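Local coordinates for protein activated BY transcription factor SSRB (Salmonella enterica, PDB 2WNW) that belongs to glycosyl hydrolase family 30 and combines a TIM-barrel domain with a beta-sandwich domain, at residues 52-57 and 120-125; 61-66 and 352-357; 234-239 and 264-269; 257-262 and 285-290. All coordinates share one frame; numbering follows the deposited sequence.

Contact 1: 52-57 and 120-125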
loop_
_atom_site.group_PDB
_atom_site.type_symbol
_atom_site.label_atom_id
_atom_site.label_comp_id
_atom_site.label_asym_id
_atom_site.label_seq_id
_atom_site.Cartn_x
_atom_site.Cartn_y
_atom_site.Cartn_z
ATOM N N PHE A 52 13.290 -5.174 27.093
ATOM C CA PHE A 52 13.779 -5.228 28.459
ATOM C C PHE A 52 14.908 -4.200 28.517
ATOM O O PHE A 52 15.876 -4.304 27.763
ATOM C CB PHE A 52 14.384 -6.600 28.786
ATOM C CG PHE A 52 13.428 -7.754 28.646
ATOM C CD1 PHE A 52 13.620 -8.714 27.657
ATOM C CD2 PHE A 52 12.369 -7.910 29.532
ATOM C CE1 PHE A 52 12.773 -9.816 27.553
ATOM C CE2 PHE A 52 11.514 -9.009 29.437
ATOM C CZ PHE A 52 11.719 -9.963 28.446
ATOM N N THR A 53 14.781 -3.205 29.386
ATOM C CA THR A 53 15.822 -2.194 29.554
ATOM C C THR A 53 16.111 -2.108 31.045
ATOM O O THR A 53 15.328 -2.604 31.854
ATOM C CB THR A 53 15.359 -0.800 29.080
ATOM O OG1 THR A 53 14.171 -0.427 29.788
ATOM C CG2 THR A 53 15.083 -0.807 27.581
ATOM N N GLU A 54 17.228 -1.492 31.415
ATOM C CA GLU A 54 17.541 -1.356 32.829
ATOM C C GLU A 54 16.394 -0.603 33.499
ATOM O O GLU A 54 16.012 -0.913 34.626
ATOM C CB GLU A 54 18.854 -0.594 33.036
ATOM C CG GLU A 54 19.029 -0.098 34.473
ATOM C CD GLU A 54 20.461 0.250 34.819
ATOM O OE1 GLU A 54 21.209 -0.662 35.234
ATOM O OE2 GLU A 54 20.838 1.429 34.673
ATOM N N GLY A 55 15.838 0.375 32.789
ATOM C CA GLY A 55 14.728 1.140 33.334
ATOM C C GLY A 55 13.548 0.243 33.659
ATOM O O GLY A 55 13.002 0.289 34.763
ATOM N N ALA A 56 13.141 -0.573 32.691
ATOM C CA ALA A 56 12.023 -1.485 32.897
ATOM C C ALA A 56 12.350 -2.469 34.021
ATOM O O ALA A 56 11.487 -2.807 34.829
ATOM C CB ALA A 56 11.717 -2.247 31.604
ATOM N N GLY A 57 13.604 -2.916 34.065
ATOM C CA GLY A 57 14.032 -3.857 35.087
ATOM C C GLY A 57 13.965 -3.282 36.489
ATOM O O GLY A 57 13.500 -3.942 37.417
ATOM N N GLU A 120 23.034 -8.186 36.039
ATOM C CA GLU A 120 22.564 -9.297 36.860
ATOM C C GLU A 120 21.531 -8.866 37.894
ATOM O O GLU A 120 20.651 -9.639 38.270
ATOM C CB GLU A 120 23.750 -9.978 37.559
ATOM C CG GLU A 120 24.819 -10.454 36.586
ATOM C CD GLU A 120 25.945 -11.225 37.250
ATOM O OE1 GLU A 120 26.366 -10.836 38.358
ATOM O OE2 GLU A 120 26.420 -12.210 36.649
ATOM N N ALA A 121 21.624 -7.623 38.342
ATOM C CA ALA A 121 20.689 -7.130 39.340
ATOM C C ALA A 121 19.478 -6.414 38.748
ATOM O O ALA A 121 18.376 -6.500 39.289
ATOM C CB ALA A 121 21.415 -6.203 40.304
ATOM N N HIS A 122 19.679 -5.725 37.628
ATOM C CA HIS A 122 18.607 -4.947 37.014
ATOM C C HIS A 122 17.874 -5.535 35.811
ATOM O O HIS A 122 16.690 -5.259 35.613
ATOM C CB HIS A 122 19.154 -3.572 36.634
ATOM C CG HIS A 122 19.663 -2.783 37.800
ATOM N ND1 HIS A 122 20.461 -1.671 37.654
ATOM C CD2 HIS A 122 19.475 -2.940 39.132
ATOM C CE1 HIS A 122 20.744 -1.173 38.846
ATOM N NE2 HIS A 122 20.156 -1.926 39.760
ATOM N N LEU A 123 18.565 -6.336 35.007
ATOM C CA LEU A 123 17.948 -6.907 33.815
ATOM C C LEU A 123 17.589 -8.380 33.887
ATOM O O LEU A 123 16.466 -8.764 33.572
ATOM C CB LEU A 123 18.857 -6.688 32.601
ATOM C CG LEU A 123 18.885 -5.282 32.004
ATOM C CD1 LEU A 123 20.077 -5.134 31.082
ATOM C CD2 LEU A 123 17.588 -5.032 31.253
ATOM N N ILE A 124 18.546 -9.203 34.296
ATOM C CA ILE A 124 18.334 -10.641 34.352
ATOM C C ILE A 124 17.117 -11.124 35.145
ATOM O O ILE A 124 16.459 -12.083 34.738
ATOM C CB ILE A 124 19.629 -11.347 34.824
ATOM C CG1 ILE A 124 20.734 -11.076 33.793
ATOM C CG2 ILE A 124 19.403 -12.849 34.971
ATOM C CD1 ILE A 124 22.033 -11.812 34.040
ATOM N N PRO A 125 16.795 -10.478 36.280
ATOM C CA PRO A 125 15.621 -10.940 37.034
ATOM C C PRO A 125 14.334 -10.840 36.204
ATOM O O PRO A 125 13.540 -11.780 36.151
ATOM C CB PRO A 125 15.608 -10.008 38.244
ATOM C CG PRO A 125 17.066 -9.769 38.480
ATOM C CD PRO A 125 17.573 -9.508 37.070
#

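Contact 2: 61-66 and 352-357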
loop_
_atom_site.group_PDB
_atom_site.type_symbol
_atom_site.label_atom_id
_atom_site.label_comp_id
_atom_site.label_asym_id
_atom_site.label_seq_id
_atom_site.Cartn_x
_atom_site.Cartn_y
_atom_site.Cartn_z
ATOM N N ASN A 61 11.645 -4.591 39.448
ATOM C CA ASN A 61 12.183 -4.980 40.747
ATOM C C ASN A 61 11.479 -4.262 41.903
ATOM O O ASN A 61 11.440 -4.776 43.019
ATOM C CB ASN A 61 13.687 -4.691 40.817
ATOM C CG ASN A 61 14.513 -5.607 39.924
ATOM O OD1 ASN A 61 14.037 -6.639 39.448
ATOM N ND2 ASN A 61 15.773 -5.239 39.713
ATOM N N SER A 62 10.920 -3.084 41.637
ATOM C CA SER A 62 10.244 -2.313 42.678
ATOM C C SER A 62 8.806 -2.755 42.929
ATOM O O SER A 62 8.154 -2.252 43.845
ATOM C CB SER A 62 10.257 -0.823 42.324
ATOM O OG SER A 62 9.314 -0.533 41.305
ATOM N N MET A 63 8.308 -3.688 42.124
ATOM C CA MET A 63 6.936 -4.174 42.279
ATOM C C MET A 63 6.825 -5.189 43.408
ATOM O O MET A 63 7.786 -5.904 43.713
ATOM C CB MET A 63 6.447 -4.856 41.000
ATOM C CG MET A 63 6.528 -4.030 39.732
ATOM S SD MET A 63 6.050 -5.044 38.319
ATOM C CE MET A 63 5.122 -3.846 37.365
ATOM N N SER A 64 5.646 -5.256 44.020
ATOM C CA SER A 64 5.405 -6.221 45.082
ATOM C C SER A 64 5.443 -7.571 44.381
ATOM O O SER A 64 5.327 -7.637 43.156
ATOM C CB SER A 64 4.027 -6.002 45.705
ATOM O OG SER A 64 2.998 -6.285 44.773
ATOM N N GLU A 65 5.601 -8.652 45.135
ATOM C CA GLU A 65 5.653 -9.963 44.508
ATOM C C GLU A 65 4.339 -10.282 43.804
ATOM O O GLU A 65 4.324 -10.962 42.773
ATOM C CB GLU A 65 5.979 -11.041 45.544
ATOM C CG GLU A 65 6.974 -12.067 45.025
ATOM C CD GLU A 65 8.304 -11.441 44.620
ATOM O OE1 GLU A 65 9.126 -12.139 43.993
ATOM O OE2 GLU A 65 8.536 -10.254 44.934
ATOM N N LYS A 66 3.239 -9.782 44.357
ATOM C CA LYS A 66 1.921 -10.001 43.773
ATOM C C LYS A 66 1.860 -9.326 42.404
ATOM O O LYS A 66 1.442 -9.929 41.416
ATOM C CB LYS A 66 0.841 -9.415 44.686
ATOM C CG LYS A 66 -0.584 -9.628 44.201
ATOM C CD LYS A 66 -1.591 -9.077 45.206
ATOM C CE LYS A 66 -3.029 -9.345 44.776
ATOM N NZ LYS A 66 -4.013 -8.862 45.798
ATOM N N ILE A 352 2.558 -0.576 29.600
ATOM C CA ILE A 352 2.222 -0.800 30.997
ATOM C C ILE A 352 3.123 0.087 31.837
ATOM O O ILE A 352 4.333 0.157 31.612
ATOM C CB ILE A 352 2.416 -2.278 31.428
ATOM C CG1 ILE A 352 1.409 -3.166 30.698
ATOM C CG2 ILE A 352 2.216 -2.412 32.941
ATOM C CD1 ILE A 352 1.428 -4.619 31.145
ATOM N N GLN A 353 2.522 0.797 32.782
ATOM C CA GLN A 353 3.277 1.664 33.667
ATOM C C GLN A 353 2.946 1.293 35.102
ATOM O O GLN A 353 1.848 0.812 35.393
ATOM C CB GLN A 353 2.968 3.134 33.366
ATOM C CG GLN A 353 3.648 3.607 32.081
ATOM C CD GLN A 353 3.318 5.040 31.720
ATOM O OE1 GLN A 353 2.245 5.329 31.190
ATOM N NE2 GLN A 353 4.240 5.950 32.016
ATOM N N TYR A 354 3.905 1.501 35.995
ATOM C CA TYR A 354 3.723 1.127 37.387
ATOM C C TYR A 354 4.027 2.222 38.402
ATOM O O TYR A 354 5.039 2.918 38.313
ATOM C CB TYR A 354 4.576 -0.115 37.675
ATOM C CG TYR A 354 4.582 -0.552 39.118
ATOM C CD1 TYR A 354 5.681 -0.303 39.934
ATOM C CD2 TYR A 354 3.488 -1.224 39.667
ATOM C CE1 TYR A 354 5.698 -0.712 41.264
ATOM C CE2 TYR A 354 3.494 -1.638 40.999
ATOM C CZ TYR A 354 4.601 -1.379 41.787
ATOM O OH TYR A 354 4.618 -1.789 43.099
ATOM N N ASP A 355 3.125 2.358 39.367
ATOM C CA ASP A 355 3.249 3.338 40.439
ATOM C C ASP A 355 3.635 2.582 41.708
ATOM O O ASP A 355 2.805 1.912 42.326
ATOM C CB ASP A 355 1.917 4.072 40.610
ATOM C CG ASP A 355 1.800 4.788 41.940
ATOM O OD1 ASP A 355 2.822 5.294 42.456
ATOM O OD2 ASP A 355 0.668 4.853 42.461
ATOM N N ALA A 356 4.906 2.691 42.083
ATOM C CA ALA A 356 5.436 1.997 43.251
ATOM C C ALA A 356 4.810 2.406 44.578
ATOM O O ALA A 356 4.554 1.556 45.432
ATOM C CB ALA A 356 6.953 2.174 43.315
ATOM N N GLN A 357 4.564 3.700 44.756
ATOM C CA GLN A 357 3.976 4.191 45.999
ATOM C C GLN A 357 2.674 3.489 46.363
ATOM O O GLN A 357 2.494 3.057 47.500
ATOM C CB GLN A 357 3.720 5.696 45.915
ATOM C CG GLN A 357 4.975 6.546 45.867
ATOM C CD GLN A 357 4.671 8.022 46.041
ATOM O OE1 GLN A 357 5.570 8.864 45.988
ATOM N NE2 GLN A 357 3.397 8.346 46.254
#

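Contact 3: 234-239 and 264-269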
loop_
_atom_site.group_PDB
_atom_site.type_symbol
_atom_site.label_atom_id
_atom_site.label_comp_id
_atom_site.label_asym_id
_atom_site.label_seq_id
_atom_site.Cartn_x
_atom_site.Cartn_y
_atom_site.Cartn_z
ATOM N N GLU A 234 21.089 -14.660 14.239
ATOM C CA GLU A 234 20.657 -13.777 13.160
ATOM C C GLU A 234 21.289 -12.416 13.419
ATOM O O GLU A 234 21.410 -11.996 14.570
ATOM C CB GLU A 234 19.131 -13.603 13.135
ATOM C CG GLU A 234 18.314 -14.862 12.894
ATOM C CD GLU A 234 16.851 -14.547 12.616
ATOM O OE1 GLU A 234 16.379 -13.468 13.038
ATOM O OE2 GLU A 234 16.167 -15.379 11.985
ATOM N N ILE A 235 21.702 -11.736 12.356
ATOM C CA ILE A 235 22.281 -10.406 12.496
ATOM C C ILE A 235 21.509 -9.427 11.618
ATOM O O ILE A 235 21.301 -9.672 10.425
ATOM C CB ILE A 235 23.769 -10.371 12.089
ATOM C CG1 ILE A 235 24.594 -11.248 13.040
ATOM C CG2 ILE A 235 24.284 -8.934 12.137
ATOM C CD1 ILE A 235 26.086 -11.284 12.709
ATOM N N TYR A 236 21.073 -8.328 12.225
ATOM C CA TYR A 236 20.324 -7.289 11.521
ATOM C C TYR A 236 21.146 -6.008 11.456
ATOM O O TYR A 236 21.952 -5.733 12.347
ATOM C CB TYR A 236 19.007 -6.990 12.252
ATOM C CG TYR A 236 17.993 -8.107 12.195
ATOM C CD1 TYR A 236 16.984 -8.109 11.229
ATOM C CD2 TYR A 236 18.060 -9.177 13.083
ATOM C CE1 TYR A 236 16.067 -9.158 11.150
ATOM C CE2 TYR A 236 17.152 -10.230 13.015
ATOM C CZ TYR A 236 16.162 -10.214 12.047
ATOM O OH TYR A 236 15.275 -11.266 11.974
ATOM N N ILE A 237 20.945 -5.235 10.390
ATOM C CA ILE A 237 21.631 -3.961 10.228
ATOM C C ILE A 237 20.580 -2.850 10.118
ATOM O O ILE A 237 19.378 -3.127 10.133
ATOM C CB ILE A 237 22.553 -3.950 8.981
ATOM C CG1 ILE A 237 21.756 -4.295 7.722
ATOM C CG2 ILE A 237 23.704 -4.940 9.179
ATOM C CD1 ILE A 237 22.569 -4.161 6.443
ATOM N N TRP A 238 21.054 -1.610 10.003
ATOM C CA TRP A 238 20.236 -0.395 9.927
ATOM C C TRP A 238 19.712 -0.068 11.323
ATOM O O TRP A 238 20.264 0.794 11.998
ATOM C CB TRP A 238 19.064 -0.529 8.939
ATOM C CG TRP A 238 18.266 0.762 8.767
ATOM C CD1 TRP A 238 16.908 0.902 8.852
ATOM C CD2 TRP A 238 18.784 2.076 8.480
ATOM N NE1 TRP A 238 16.550 2.214 8.639
ATOM C CE2 TRP A 238 17.677 2.952 8.407
ATOM C CE3 TRP A 238 20.071 2.594 8.277
ATOM C CZ2 TRP A 238 17.821 4.320 8.140
ATOM C CZ3 TRP A 238 20.215 3.952 8.011
ATOM C CH2 TRP A 238 19.090 4.802 7.945
ATOM N N ASP A 239 18.658 -0.757 11.754
ATOM C CA ASP A 239 18.087 -0.545 13.087
ATOM C C ASP A 239 17.814 0.947 13.291
ATOM O O ASP A 239 18.177 1.530 14.316
ATOM C CB ASP A 239 19.071 -1.055 14.154
ATOM C CG ASP A 239 18.383 -1.495 15.442
ATOM O OD1 ASP A 239 17.145 -1.381 15.543
ATOM O OD2 ASP A 239 19.090 -1.962 16.359
ATOM N N GLY A 264 19.037 -9.585 7.632
ATOM C CA GLY A 264 18.031 -8.615 7.247
ATOM C C GLY A 264 18.247 -7.251 7.857
ATOM O O GLY A 264 19.342 -6.932 8.316
ATOM N N LEU A 265 17.198 -6.435 7.852
ATOM C CA LEU A 265 17.303 -5.099 8.416
ATOM C C LEU A 265 16.237 -4.884 9.465
ATOM O O LEU A 265 15.121 -5.388 9.344
ATOM C CB LEU A 265 17.149 -4.027 7.335
ATOM C CG LEU A 265 18.157 -3.987 6.181
ATOM C CD1 LEU A 265 17.731 -4.964 5.094
ATOM C CD2 LEU A 265 18.208 -2.574 5.618
ATOM N N ALA A 266 16.597 -4.145 10.508
ATOM C CA ALA A 266 15.654 -3.821 11.569
ATOM C C ALA A 266 15.298 -2.357 11.340
ATOM O O ALA A 266 16.099 -1.608 10.788
ATOM C CB ALA A 266 16.310 -4.000 12.924
ATOM N N PHE A 267 14.100 -1.943 11.737
ATOM C CA PHE A 267 13.722 -0.549 11.551
ATOM C C PHE A 267 12.798 -0.037 12.642
ATOM O O PHE A 267 12.164 -0.818 13.354
ATOM C CB PHE A 267 13.082 -0.330 10.173
ATOM C CG PHE A 267 11.906 -1.226 9.892
ATOM C CD1 PHE A 267 12.071 -2.414 9.189
ATOM C CD2 PHE A 267 10.633 -0.882 10.337
ATOM C CE1 PHE A 267 10.983 -3.250 8.928
ATOM C CE2 PHE A 267 9.536 -1.710 10.083
ATOM C CZ PHE A 267 9.716 -2.894 9.377
ATOM N N HIS A 268 12.746 1.286 12.768
ATOM C CA HIS A 268 11.928 1.964 13.768
ATOM C C HIS A 268 10.880 2.812 13.046
ATOM O O HIS A 268 10.870 2.873 11.814
ATOM C CB HIS A 268 12.816 2.853 14.646
ATOM C CG HIS A 268 13.973 2.131 15.271
ATOM N ND1 HIS A 268 14.985 2.787 15.939
ATOM C CD2 HIS A 268 14.280 0.812 15.325
ATOM C CE1 HIS A 268 15.867 1.904 16.375
ATOM N NE2 HIS A 268 15.463 0.698 16.015
ATOM N N TRP A 269 10.017 3.487 13.804
ATOM C CA TRP A 269 8.956 4.285 13.191
ATOM C C TRP A 269 9.003 5.783 13.454
ATOM O O TRP A 269 8.056 6.494 13.133
ATOM C CB TRP A 269 7.584 3.765 13.650
ATOM C CG TRP A 269 7.214 4.071 15.100
ATOM C CD1 TRP A 269 7.690 5.092 15.883
ATOM C CD2 TRP A 269 6.216 3.403 15.888
ATOM N NE1 TRP A 269 7.046 5.103 17.101
ATOM C CE2 TRP A 269 6.137 4.077 17.130
ATOM C CE3 TRP A 269 5.377 2.301 15.663
ATOM C CZ2 TRP A 269 5.251 3.686 18.145
ATOM C CZ3 TRP A 269 4.492 1.912 16.677
ATOM C CH2 TRP A 269 4.440 2.604 17.897
#

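Contact 4: 257-262 and 285-290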
loop_
_atom_site.group_PDB
_atom_site.type_symbol
_atom_site.label_atom_id
_atom_site.label_comp_id
_atom_site.label_asym_id
_atom_site.label_seq_id
_atom_site.Cartn_x
_atom_site.Cartn_y
_atom_site.Cartn_z
ATOM N N ALA A 257 29.464 -10.738 0.190
ATOM C CA ALA A 257 29.803 -11.196 1.534
ATOM C C ALA A 257 28.768 -10.727 2.554
ATOM O O ALA A 257 28.416 -11.463 3.480
ATOM C CB ALA A 257 31.189 -10.698 1.923
ATOM N N ASN A 258 28.283 -9.500 2.380
ATOM C CA ASN A 258 27.284 -8.952 3.288
ATOM C C ASN A 258 25.962 -9.677 3.106
ATOM O O ASN A 258 25.282 -10.002 4.077
ATOM C CB ASN A 258 27.084 -7.460 3.035
ATOM C CG ASN A 258 28.305 -6.647 3.385
ATOM O OD1 ASN A 258 29.154 -7.087 4.162
ATOM N ND2 ASN A 258 28.397 -5.444 2.827
ATOM N N TYR A 259 25.603 -9.934 1.853
ATOM C CA TYR A 259 24.358 -10.626 1.565
ATOM C C TYR A 259 24.344 -11.981 2.263
ATOM O O TYR A 259 23.339 -12.374 2.855
ATOM C CB TYR A 259 24.190 -10.831 0.057
ATOM C CG TYR A 259 22.860 -11.455 -0.290
ATOM C CD1 TYR A 259 21.715 -10.672 -0.425
ATOM C CD2 TYR A 259 22.730 -12.838 -0.399
ATOM C CE1 TYR A 259 20.469 -11.254 -0.658
ATOM C CE2 TYR A 259 21.491 -13.429 -0.627
ATOM C CZ TYR A 259 20.365 -12.632 -0.755
ATOM O OH TYR A 259 19.138 -13.220 -0.963
ATOM N N LYS A 260 25.467 -12.689 2.204
ATOM C CA LYS A 260 25.566 -14.004 2.826
ATOM C C LYS A 260 25.625 -13.989 4.351
ATOM O O LYS A 260 25.119 -14.904 5.000
ATOM C CB LYS A 260 26.795 -14.752 2.294
ATOM C CG LYS A 260 26.697 -15.146 0.832
ATOM C CD LYS A 260 27.918 -15.943 0.392
ATOM C CE LYS A 260 27.773 -16.420 -1.047
ATOM N NZ LYS A 260 28.950 -17.223 -1.491
ATOM N N GLY A 261 26.225 -12.952 4.927
ATOM C CA GLY A 261 26.358 -12.914 6.373
ATOM C C GLY A 261 25.330 -12.146 7.183
ATOM O O GLY A 261 25.319 -12.246 8.409
ATOM N N ILE A 262 24.462 -11.394 6.516
ATOM C CA ILE A 262 23.453 -10.600 7.213
ATOM C C ILE A 262 22.043 -11.109 6.902
ATOM O O ILE A 262 21.689 -11.289 5.738
ATOM C CB ILE A 262 23.606 -9.122 6.817
ATOM C CG1 ILE A 262 24.984 -8.627 7.274
ATOM C CG2 ILE A 262 22.487 -8.287 7.419
ATOM C CD1 ILE A 262 25.332 -7.237 6.804
ATOM N N LEU A 285 14.408 -8.352 -1.812
ATOM C CA LEU A 285 15.146 -9.253 -0.928
ATOM C C LEU A 285 14.170 -10.201 -0.241
ATOM O O LEU A 285 14.042 -10.202 0.987
ATOM C CB LEU A 285 15.901 -8.441 0.125
ATOM C CG LEU A 285 16.920 -7.439 -0.422
ATOM C CD1 LEU A 285 17.416 -6.546 0.708
ATOM C CD2 LEU A 285 18.077 -8.190 -1.068
ATOM N N PRO A 286 13.475 -11.035 -1.028
ATOM C CA PRO A 286 12.504 -11.983 -0.478
ATOM C C PRO A 286 13.030 -12.932 0.588
ATOM O O PRO A 286 12.266 -13.391 1.433
ATOM C CB PRO A 286 12.004 -12.722 -1.719
ATOM C CG PRO A 286 13.180 -12.682 -2.630
ATOM C CD PRO A 286 13.660 -11.261 -2.471
ATOM N N ASP A 287 14.327 -13.222 0.561
ATOM C CA ASP A 287 14.890 -14.144 1.542
ATOM C C ASP A 287 15.448 -13.475 2.794
ATOM O O ASP A 287 15.932 -14.158 3.697
ATOM C CB ASP A 287 15.973 -15.016 0.898
ATOM C CG ASP A 287 15.455 -15.809 -0.293
ATOM O OD1 ASP A 287 14.332 -16.352 -0.209
ATOM O OD2 ASP A 287 16.175 -15.894 -1.310
ATOM N N LYS A 288 15.385 -12.147 2.854
ATOM C CA LYS A 288 15.878 -11.423 4.025
ATOM C C LYS A 288 14.703 -11.011 4.901
ATOM O O LYS A 288 13.565 -10.971 4.439
ATOM C CB LYS A 288 16.672 -10.187 3.598
ATOM C CG LYS A 288 17.950 -10.522 2.843
ATOM C CD LYS A 288 18.838 -11.452 3.656
ATOM C CE LYS A 288 20.106 -11.820 2.904
ATOM N NZ LYS A 288 20.896 -12.837 3.653
ATOM N N LYS A 289 14.977 -10.716 6.168
ATOM C CA LYS A 289 13.917 -10.322 7.088
ATOM C C LYS A 289 13.895 -8.819 7.320
ATOM O O LYS A 289 14.942 -8.185 7.432
ATOM C CB LYS A 289 14.080 -11.059 8.419
ATOM C CG LYS A 289 13.917 -12.567 8.292
ATOM C CD LYS A 289 13.936 -13.263 9.641
ATOM C CE LYS A 289 13.686 -14.758 9.490
ATOM N NZ LYS A 289 13.642 -15.446 10.818
ATOM N N LEU A 290 12.689 -8.259 7.376
ATOM C CA LEU A 290 12.495 -6.831 7.603
ATOM C C LEU A 290 11.746 -6.715 8.924
ATOM O O LEU A 290 10.520 -6.725 8.971
ATOM C CB LEU A 290 11.683 -6.225 6.458
ATOM C CG LEU A 290 12.306 -6.447 5.073
ATOM C CD1 LEU A 290 11.375 -5.903 3.995
ATOM C CD2 LEU A 290 13.669 -5.765 4.999
HETATM O O HOH W 1 16.577 -12.296 -1.041
#

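Contact 1: 52-57 and 120-125
Two bonds grip Glu-54 OE2: a salt bridge from Arg-118 NH2 and a hydrogen bond from the backbone N of Leu-97. The other oxygen, OE1, faces 120-125 and accepts the N-H of His-122 ND1 at 2.7 Å, almost straight (176° at the hydrogen). OE1 lies in the imidazole plane but is met from above the carboxylate plane, so the two flat groups stand 73° apart. The extended Glu-54 chain, CG anti to the backbone N (chi1 164°), runs alongside His-122. The backbones nearly touch: Gly-57 CA lies 3.1 Å from His-122 O in a CA-H...O contact, where a side chain would collide with that carbonyl. Leu-123 lies against the backbone where the helix begins, its CD2 3.3 Å from Thr-53 C and 4.3 Å from Phe-52 CB. Thr-53 is the N-cap of helix 54-61; its OG1 accepts from Ala-56 N at 3.1 Å and also bonds Asn-332. The contact thus joins the loop after the first barrel strand to the junction of helices 117-122 and 124-133. With Arg-118 and His-122 beside it, the buried Glu-54 carboxylate is probably ionised and would favour protonation of the imidazole.

Contact 2: 61-66 and 352-357
Tyr-354 reaches from its strand toward 61-66 and buries more surface here than any other residue, with Met-63 second and Ser-62 third. The Tyr-354 ring, carried with CG anti to the backbone N (chi1 175°), receives the Met-63 side chain flat over one face. Met-63 CG sits over the middle of the ring, 3.7 Å from its centroid, in a CH-pi contact. Beyond it the thioether continues toward the root of the tyrosine: SD lies 4.8 Å from the centroid in a Met-aromatic contact, and a bend at chi3 (141°) brings CE to 3.8 Å from Tyr-354 CB. The two side chains therefore slide past each other in opposite directions, the start of one against the tip of the other. Strand 352-355 is the middle member of a small mixed sheet, between 332-336 and 360-363, built onto the chain after the last strand of the TIM barrel. Through Met-63 and Tyr-354 this sheet packs on the turn linking helices 54-61 and 65-76, with Leu-334 and Leu-361 of the flanking strands touching both side chains. At the tip, Tyr-354 OH comes to 3.4 Å from Met-63 CA, while its hydrogen bond goes to Asp-359 OD1. Asp-359 also binds Ser-64 OG, the N-cap residue of helix 65-76, and so bridges tyrosine and helix start. On the exposed flank, Ser-62 OG approaches the ring edge, 3.6 Å from Tyr-354 CE1; this hydroxyl bonds Val-59 O of the preceding helix, and Ala-356 CB lies 4.1 Å from Ser-62 OG.

Contact 3: 234-239 and 264-269
Strands 234-239 and 264-268, the fifth and sixth of the parallel TIM barrel, cross at 47°. Ile-237 is held through both its backbone N, which donates to Gly-264 O at 3.1 Å, and its backbone O, which accepts from Ala-266 N at 3.0 Å. On the face where Ile-237 and Leu-265 point, the side chains cross obliquely, CG1 of Ile-237 lying 3.9 Å from Leu-265 CG, and both meet helix 245-252. Tyr-236 takes the other face; its ring CD1 lies 3.7 Å from Gly-264 C, and its OH donates to Glu-234 OE1. The side chains of Trp-238 and Ala-266 diverge, though Asp-239 N still makes a weak bond to Ala-266 O at 2.9 Å. Trp-238 points toward strand 264-268 and puts its indole edge, at CD1, 3.3 Å from Ala-266 O. At the C-terminal end of the barrel, near a bound glycerol, Asp-239 is gripped four ways, OD2 by Arg-87 and Ser-192, OD1 by Ser-293 and His-268. The imidazole stands 79° to the carboxylate, and His-268 NE2 donates to Asp-239 OD1 at 2.7 Å in a bent bond, from above the carboxylate plane and with OD1 tilted out of the ring plane.

Contact 4: 257-262 and 285-290
Lys-288 packs tightly, while the solvent side, at Asp-287, is loose and water-bridged. The lysine points toward 257-262 and bends at chi2 (-56°), then extends so that CE and NZ come over one face of the Tyr-259 ring. Its CE lies 3.8 Å from the ring centroid, a CH-pi contact, and NZ stands 4.3 Å from the same centroid, 7° off the normal, a cation-pi contact. NZ also donates two short hydrogen bonds, to Tyr-259 O at 2.6 Å, nearly along its C=O axis, and to Ile-262 O at 2.7 Å, in the carbonyl plane. Leu-285 meets the ring differently, its CD2 at the edge, 3.9 Å from Tyr-259 CE1. Outward, Tyr-259 OH is 4.0 Å from Asp-287 OD2; a water lies between the segments instead, 2.7 Å from Tyr-259 OH and accepting from Asp-287 N. Asp-287 belongs to the type I beta turn 285-288 before barrel strand 289-294, so the contact ties this turn to the end of helix 256-261, which precedes the neighbouring strand. Two carbonyls at a helix C-terminal end, together with the electron-rich ring, would stabilise the positive charge of Lys-288 and probably keep its ammonium protonated.

Overall arrangement
From the N terminus, the chain opens contact 1 just after the first barrel strand and, one helix later, contact 2. Contact 1 closes at 120-125, but contact 2 waits until 352-357, so the two loops cross; they meet where Asn-61 bonds Ala-121 O. Contacts 3 and 4 lie inside the long loop of contact 2, follow contact 1 in series and cross in turn. Contact 3 pairs the fifth and sixth barrel strands, contact 4 joins the segments leading into the sixth and seventh, and Lys-289 pairs with Glu-234 between them. Contacts 1 and 2 hold helices and the small sheet on one side of the chain's centre; contact 4 lies opposite contact 2, about 41 Å away between centres.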